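Local coordinates for CRISPR-associated endonuclease Cas1 (PDB 4XTK) that acts as a metal-dependent DNA endonuclease of the CRISPR prokaryotic immune system and works as a homodimer, at the interface of chains A and B. Residues are numbered along the deposited sequence; one frame, centred on the assembly and turned at random. Chains: chain A/B, CRISPR-associated endonuclease Cas1.

All three contacts belong to one two-fold symmetric homodimer interface, each with its chain-exchanged twin. Contacts 1 and 3 lie about 15 Å apart between the centres of their C-alpha atoms, and both draw on helix 55-63 and strand 77-83, with B:Phe81 in contact 1 and A:Phe81 in contact 3. Contact 2 is centred about 21 Å from contact 1 and 22 Å from contact 3 by the same measure, where helix 90-101 of chain A and the segment before it meet the loop of B:Asp214 and B:Arg216. Contacts 1 and 3 join the beta-rich N-terminal parts; contact 2 adds a separate attachment through loop and helix.

Contact 1: the interface of chains A and B. Residues chain A 78-79; chain B 62, 81-84.
A:Val78 O, a backbone carbonyl, takes two hydrogen bonds from chain B. One comes from the hydroxyl OG of B:Ser62, 2.6 Å from A:Val78 O and tilted 19° from the carbonyl plane. The second is from the backbone, with B:Arg84 N 2.9 Å from A:Val78 O and standing well above that plane. Two donors from separate segments, a helix and the residue following a strand, therefore fix the position of this oxygen. In B:Ser62 the hydroxyl lies opposite the backbone N (chi1 -176°), which carries it toward the chain A strand. The pairing continues at the next residue, where A:Gly79 and B:Pro83 form an antiparallel beta bridge; A:Gly79 CA comes within 3.3 Å of B:Tyr82 O.

The apolar contacts are lighter. B:Phe81 brings the CE1 corner of its ring to the A:Gly79 backbone, 4.0 Å from A:Gly79 CA. Its ring is directed there by a chi1 of 168°, with CG beside the carbonyl carbon. A:Val78 CB makes a loose van der Waals approach to B:Ser62 CB at 4.2 Å.

In the fold, strand 77-83 of each chain meets its counterpart here, A:Val78 and A:Gly79 near the start of one and B:Phe81 to B:Pro83 at the end of the other. The tail of helix 55-63 of chain B contributes B:Ser62 beside this junction.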
# COMPACT_ATOMS: atom_id res chain seq x y z
N VAL A 78 4.15 -1.35 17.95
CA VAL A 78 4.65 -2.54 17.26
C VAL A 78 4.36 -2.54 15.75
O VAL A 78 5.15 -3.07 14.98
CB VAL A 78 4.09 -3.85 17.89
CG1 VAL A 78 4.44 -3.89 19.37
CG2 VAL A 78 2.60 -3.98 17.69
N GLY A 79 3.24 -1.96 15.34
CA GLY A 79 2.91 -1.94 13.93
C GLY A 79 1.46 -1.67 13.57
O GLY A 79 0.60 -1.49 14.43
N SER B 62 6.72 -8.52 14.41
CA SER B 62 7.28 -7.18 14.51
C SER B 62 8.73 -7.23 14.98
O SER B 62 9.58 -6.49 14.48
CB SER B 62 6.43 -6.33 15.45
OG SER B 62 6.89 -4.99 15.50
N PHE B 81 -0.14 -6.26 7.48
CA PHE B 81 0.36 -5.82 8.77
C PHE B 81 1.84 -5.46 8.62
O PHE B 81 2.68 -6.33 8.40
CB PHE B 81 0.19 -6.90 9.84
CG PHE B 81 0.94 -6.63 11.11
CD1 PHE B 81 0.43 -5.76 12.06
CD2 PHE B 81 2.18 -7.21 11.34
CE1 PHE B 81 1.14 -5.49 13.22
CE2 PHE B 81 2.89 -6.95 12.49
CZ PHE B 81 2.37 -6.09 13.44
N TYR B 82 2.14 -4.17 8.73
CA TYR B 82 3.51 -3.71 8.65
C TYR B 82 4.06 -3.48 10.05
O TYR B 82 3.50 -2.71 10.82
CB TYR B 82 3.62 -2.42 7.84
CG TYR B 82 3.39 -2.56 6.35
CD1 TYR B 82 4.41 -2.99 5.50
CD2 TYR B 82 2.16 -2.24 5.78
CE1 TYR B 82 4.20 -3.10 4.13
CE2 TYR B 82 1.95 -2.34 4.42
CZ TYR B 82 2.96 -2.78 3.60
OH TYR B 82 2.73 -2.89 2.24
N PRO B 83 5.17 -4.16 10.38
CA PRO B 83 5.84 -3.88 11.66
C PRO B 83 6.39 -2.47 11.63
O PRO B 83 6.53 -1.90 10.54
CB PRO B 83 6.96 -4.92 11.72
CG PRO B 83 6.61 -5.95 10.69
CD PRO B 83 5.86 -5.21 9.62
N ARG B 84 6.67 -1.91 12.80
CA ARG B 84 7.29 -0.59 12.90
C ARG B 84 8.46 -0.49 11.94
O ARG B 84 8.46 0.36 11.05
CB ARG B 84 7.73 -0.32 14.34
CG ARG B 84 8.37 1.03 14.56
CD ARG B 84 8.68 1.21 16.03
NE ARG B 84 9.69 2.23 16.29
CZ ARG B 84 10.99 2.04 16.11
NH1 ARG B 84 11.44 0.88 15.65
NH2 ARG B 84 11.85 3.02 16.38

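Contact 2: the interface of chains A and B. Residues chain A 85, 87-89, 93, 214; chain B 93, 214, 216.
This is a mixed polar and apolar homodimer interface, in which an arginine of chain B reaches into chain A and links the two subunits through a salt bridge. A:Asp214 OD2 accepts from B:Arg216 NH2 at 3.1 Å on its anti lone pair, and this oxygen lies in the guanidinium plane; the carboxylate itself is turned 65° from it.

On its own side, NE and NH2 of B:Arg216 grip B:Asp214 side-on, each meeting a syn lone pair, with NE 3.0 Å from B:Asp214 OD1 and NH2 2.6 Å from B:Asp214 OD2. The backbone N of B:Arg216 also donates to B:Asp214 OD1, which thus takes two bonds. NH2 sits between two aspartates, A:Asp214 OD2 and B:Asp214 OD2 being 4.6 Å apart; its positive charge probably eases their mutual repulsion.

A:Ile93 packs against one guanidinium face, its CG1 branch 3.4 Å from B:Arg216 CZ and offset toward the rim, with A:Ile93 CD1 reaching on to NH1; the two side chains cross at about a right angle. The arginine chain bends at chi3 (-64°), turning the guanidinium toward its carboxylate partners. The other branch, A:Ile93 CG2, touches B:Ile93 CD1 at 3.6 Å. A:Asn88 borders the arginine stem, OD1 lying 3.7 Å from B:Arg216 CD.

In the fold, A:Ile93 projects from helix 90-101 and A:Asn88 from the loop leading into it, while A:Asp214, B:Asp214 and B:Arg216 belong to the loop between helices 188-208 and 230-252.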
# COMPACT_ATOMS: atom_id res chain seq x y z
N GLU A 85 -5.28 0.20 -0.48
CA GLU A 85 -5.58 1.60 -0.78
C GLU A 85 -6.85 1.69 -1.59
O GLU A 85 -6.98 1.03 -2.62
CB GLU A 85 -4.43 2.26 -1.54
CG GLU A 85 -3.06 2.14 -0.89
CD GLU A 85 -2.79 3.22 0.14
OE1 GLU A 85 -3.72 3.99 0.47
OE2 GLU A 85 -1.63 3.32 0.60
N LEU A 87 -7.88 4.76 -2.53
CA LEU A 87 -7.65 5.96 -3.32
C LEU A 87 -6.43 5.75 -4.17
O LEU A 87 -5.30 5.81 -3.68
CB LEU A 87 -7.46 7.18 -2.42
CG LEU A 87 -8.67 7.54 -1.58
CD1 LEU A 87 -8.32 8.69 -0.66
CD2 LEU A 87 -9.85 7.91 -2.48
N ASN A 88 -6.65 5.55 -5.47
CA ASN A 88 -5.57 5.15 -6.36
C ASN A 88 -5.47 6.08 -7.55
O ASN A 88 -6.41 6.22 -8.34
CB ASN A 88 -5.76 3.70 -6.81
CG ASN A 88 -5.68 2.72 -5.65
OD1 ASN A 88 -4.59 2.42 -5.15
ND2 ASN A 88 -6.82 2.20 -5.22
N SER A 89 -4.33 6.75 -7.65
CA SER A 89 -4.09 7.67 -8.75
C SER A 89 -2.73 7.41 -9.35
O SER A 89 -1.71 7.62 -8.69
CB SER A 89 -4.20 9.12 -8.26
OG SER A 89 -4.00 10.03 -9.32
N ILE A 93 0.95 9.02 -7.62
CA ILE A 93 1.96 8.06 -7.19
C ILE A 93 3.24 8.20 -8.01
O ILE A 93 4.35 8.14 -7.48
CB ILE A 93 1.42 6.61 -7.29
CG1 ILE A 93 0.35 6.38 -6.23
CG2 ILE A 93 2.54 5.59 -7.10
CD1 ILE A 93 0.85 6.57 -4.82
N ASP A 214 1.18 7.51 -0.98
CA ASP A 214 1.69 6.29 -0.39
C ASP A 214 2.60 6.62 0.80
O ASP A 214 3.57 7.36 0.65
CB ASP A 214 2.45 5.46 -1.42
CG ASP A 214 2.65 4.03 -0.97
OD1 ASP A 214 3.38 3.82 0.02
OD2 ASP A 214 2.10 3.12 -1.61
N ILE B 93 8.55 0.57 -6.60
CA ILE B 93 7.91 1.82 -7.01
C ILE B 93 8.90 2.87 -7.56
O ILE B 93 8.63 3.50 -8.58
CB ILE B 93 7.08 2.42 -5.83
CG1 ILE B 93 6.26 3.62 -6.31
CG2 ILE B 93 7.94 2.77 -4.63
CD1 ILE B 93 5.22 3.27 -7.33
N ASP B 214 4.26 -2.08 -8.22
CA ASP B 214 3.09 -1.24 -7.98
C ASP B 214 2.28 -1.12 -9.27
O ASP B 214 2.81 -0.74 -10.32
CB ASP B 214 3.49 0.15 -7.48
CG ASP B 214 2.28 0.95 -7.01
OD1 ASP B 214 1.52 1.44 -7.88
OD2 ASP B 214 2.10 1.10 -5.79
N ARG B 216 -0.03 0.97 -10.10
CA ARG B 216 -0.45 2.31 -10.51
C ARG B 216 0.45 2.94 -11.57
O ARG B 216 0.10 3.96 -12.14
CB ARG B 216 -0.54 3.23 -9.29
CG ARG B 216 -1.71 2.87 -8.42
CD ARG B 216 -1.64 3.52 -7.07
NE ARG B 216 -0.49 3.06 -6.30
CZ ARG B 216 -0.35 3.29 -5.00
NH1 ARG B 216 -1.30 3.94 -4.34
NH2 ARG B 216 0.72 2.85 -4.35

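Contact 3: the interface of chains A and B. Residues chain A 55, 58, 81; chain B 47, 49-51, 70-71.
A:Lys55 NZ, the side-chain ammonium nitrogen, is gripped by two backbone carbonyls of chain B. It lies 2.6 Å from B:Gly49 O, above the plane of that carbonyl, and 2.7 Å from B:Phe71 O, this time in the carbonyl plane and almost in line with the C=O bond (158°). B:Glu50 adds a longer salt bridge, its OE2 3.9 Å from A:Lys55 NZ, though this glutamate is poorly ordered. CG of A:Lys55 points away from the backbone N, and the chain then turns at chi3 (82°), setting the amine between the two carbonyls. At its other end, A:Lys55 N makes a weak hydrogen bond to B:Val51 O.

Beside the lysine, A:Leu58 and B:Phe70 form the apolar half. A:Leu58 CD1 sits over the centre of the B:Phe70 ring face, 3.6 Å from the centroid, in a CH-pi contact. The second methyl, A:Leu58 CD2, covers a face of A:Phe81, so the leucine wedges between two phenylalanines. A:Phe81 CE1 also reaches B:Phe70 CD2 at 4.1 Å.

In the fold, A:Lys55 opens helix 55-63 and A:Leu58 follows one turn later, facing chain B's strand 68-71 and the turn that leads into its strand 51-54.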
# COMPACT_ATOMS: atom_id res chain seq x y z
N LYS A 55 -8.89 -13.23 10.18
CA LYS A 55 -8.72 -12.51 8.92
C LYS A 55 -10.03 -11.87 8.48
O LYS A 55 -10.04 -10.81 7.87
CB LYS A 55 -8.19 -13.45 7.83
CG LYS A 55 -7.89 -12.75 6.50
CD LYS A 55 -7.40 -13.73 5.42
CE LYS A 55 -8.57 -14.44 4.75
NZ LYS A 55 -8.14 -15.47 3.75
N LEU A 58 -10.27 -8.55 9.65
CA LEU A 58 -9.42 -7.64 8.89
C LEU A 58 -10.05 -7.28 7.54
O LEU A 58 -9.93 -6.14 7.08
CB LEU A 58 -8.03 -8.24 8.68
CG LEU A 58 -7.14 -8.39 9.91
CD1 LEU A 58 -5.75 -8.86 9.51
CD2 LEU A 58 -7.05 -7.07 10.67
N PHE A 81 -1.93 -2.51 10.75
CA PHE A 81 -2.56 -3.16 9.62
C PHE A 81 -3.04 -2.07 8.67
O PHE A 81 -3.95 -1.29 8.99
CB PHE A 81 -3.70 -4.07 10.05
CG PHE A 81 -4.58 -4.52 8.92
CD1 PHE A 81 -4.14 -5.49 8.03
CD2 PHE A 81 -5.84 -3.97 8.75
CE1 PHE A 81 -4.96 -5.89 6.98
CE2 PHE A 81 -6.66 -4.37 7.70
CZ PHE A 81 -6.22 -5.33 6.82
N VAL B 47 -0.94 -14.70 3.56
CA VAL B 47 -2.00 -15.55 4.09
C VAL B 47 -3.24 -15.59 3.20
O VAL B 47 -3.95 -14.60 3.06
CB VAL B 47 -2.43 -15.07 5.49
CG1 VAL B 47 -3.62 -15.89 5.99
CG2 VAL B 47 -1.28 -15.14 6.44
N GLY B 49 -5.51 -18.26 3.65
CA GLY B 49 -6.48 -19.08 4.35
C GLY B 49 -7.25 -18.24 5.34
O GLY B 49 -7.01 -17.05 5.47
N GLU B 50 -8.18 -18.87 6.06
CA GLU B 50 -8.83 -18.19 7.16
C GLU B 50 -8.02 -18.46 8.42
O GLU B 50 -7.94 -19.59 8.89
CB GLU B 50 -10.28 -18.67 7.32
CG GLU B 50 -11.18 -18.32 6.14
CD GLU B 50 -11.41 -16.82 5.99
OE1 GLU B 50 -11.25 -16.08 6.98
OE2 GLU B 50 -11.74 -16.38 4.87
N VAL B 51 -7.40 -17.42 8.96
CA VAL B 51 -6.51 -17.59 10.11
C VAL B 51 -6.95 -16.81 11.34
O VAL B 51 -7.54 -15.74 11.23
CB VAL B 51 -5.06 -17.18 9.77
CG1 VAL B 51 -4.49 -18.08 8.69
CG2 VAL B 51 -4.99 -15.72 9.35
N PHE B 70 -2.34 -10.10 3.76
CA PHE B 70 -3.59 -10.84 3.82
C PHE B 70 -4.35 -10.80 2.49
O PHE B 70 -4.46 -9.75 1.86
CB PHE B 70 -4.47 -10.30 4.96
CG PHE B 70 -3.89 -10.52 6.33
CD1 PHE B 70 -4.11 -11.70 7.01
CD2 PHE B 70 -3.11 -9.54 6.93
CE1 PHE B 70 -3.57 -11.90 8.27
CE2 PHE B 70 -2.58 -9.73 8.19
CZ PHE B 70 -2.80 -10.91 8.85
N PHE B 71 -4.86 -11.96 2.08
CA PHE B 71 -5.65 -12.08 0.85
C PHE B 71 -6.96 -12.82 1.13
O PHE B 71 -7.02 -13.69 2.00
CB PHE B 71 -4.85 -12.79 -0.24
CG PHE B 71 -3.55 -12.12 -0.58
CD1 PHE B 71 -2.41 -12.37 0.17
CD2 PHE B 71 -3.47 -11.24 -1.65
CE1 PHE B 71 -1.22 -11.74 -0.13
CE2 PHE B 71 -2.28 -10.62 -1.96
CZ PHE B 71 -1.15 -10.88 -1.20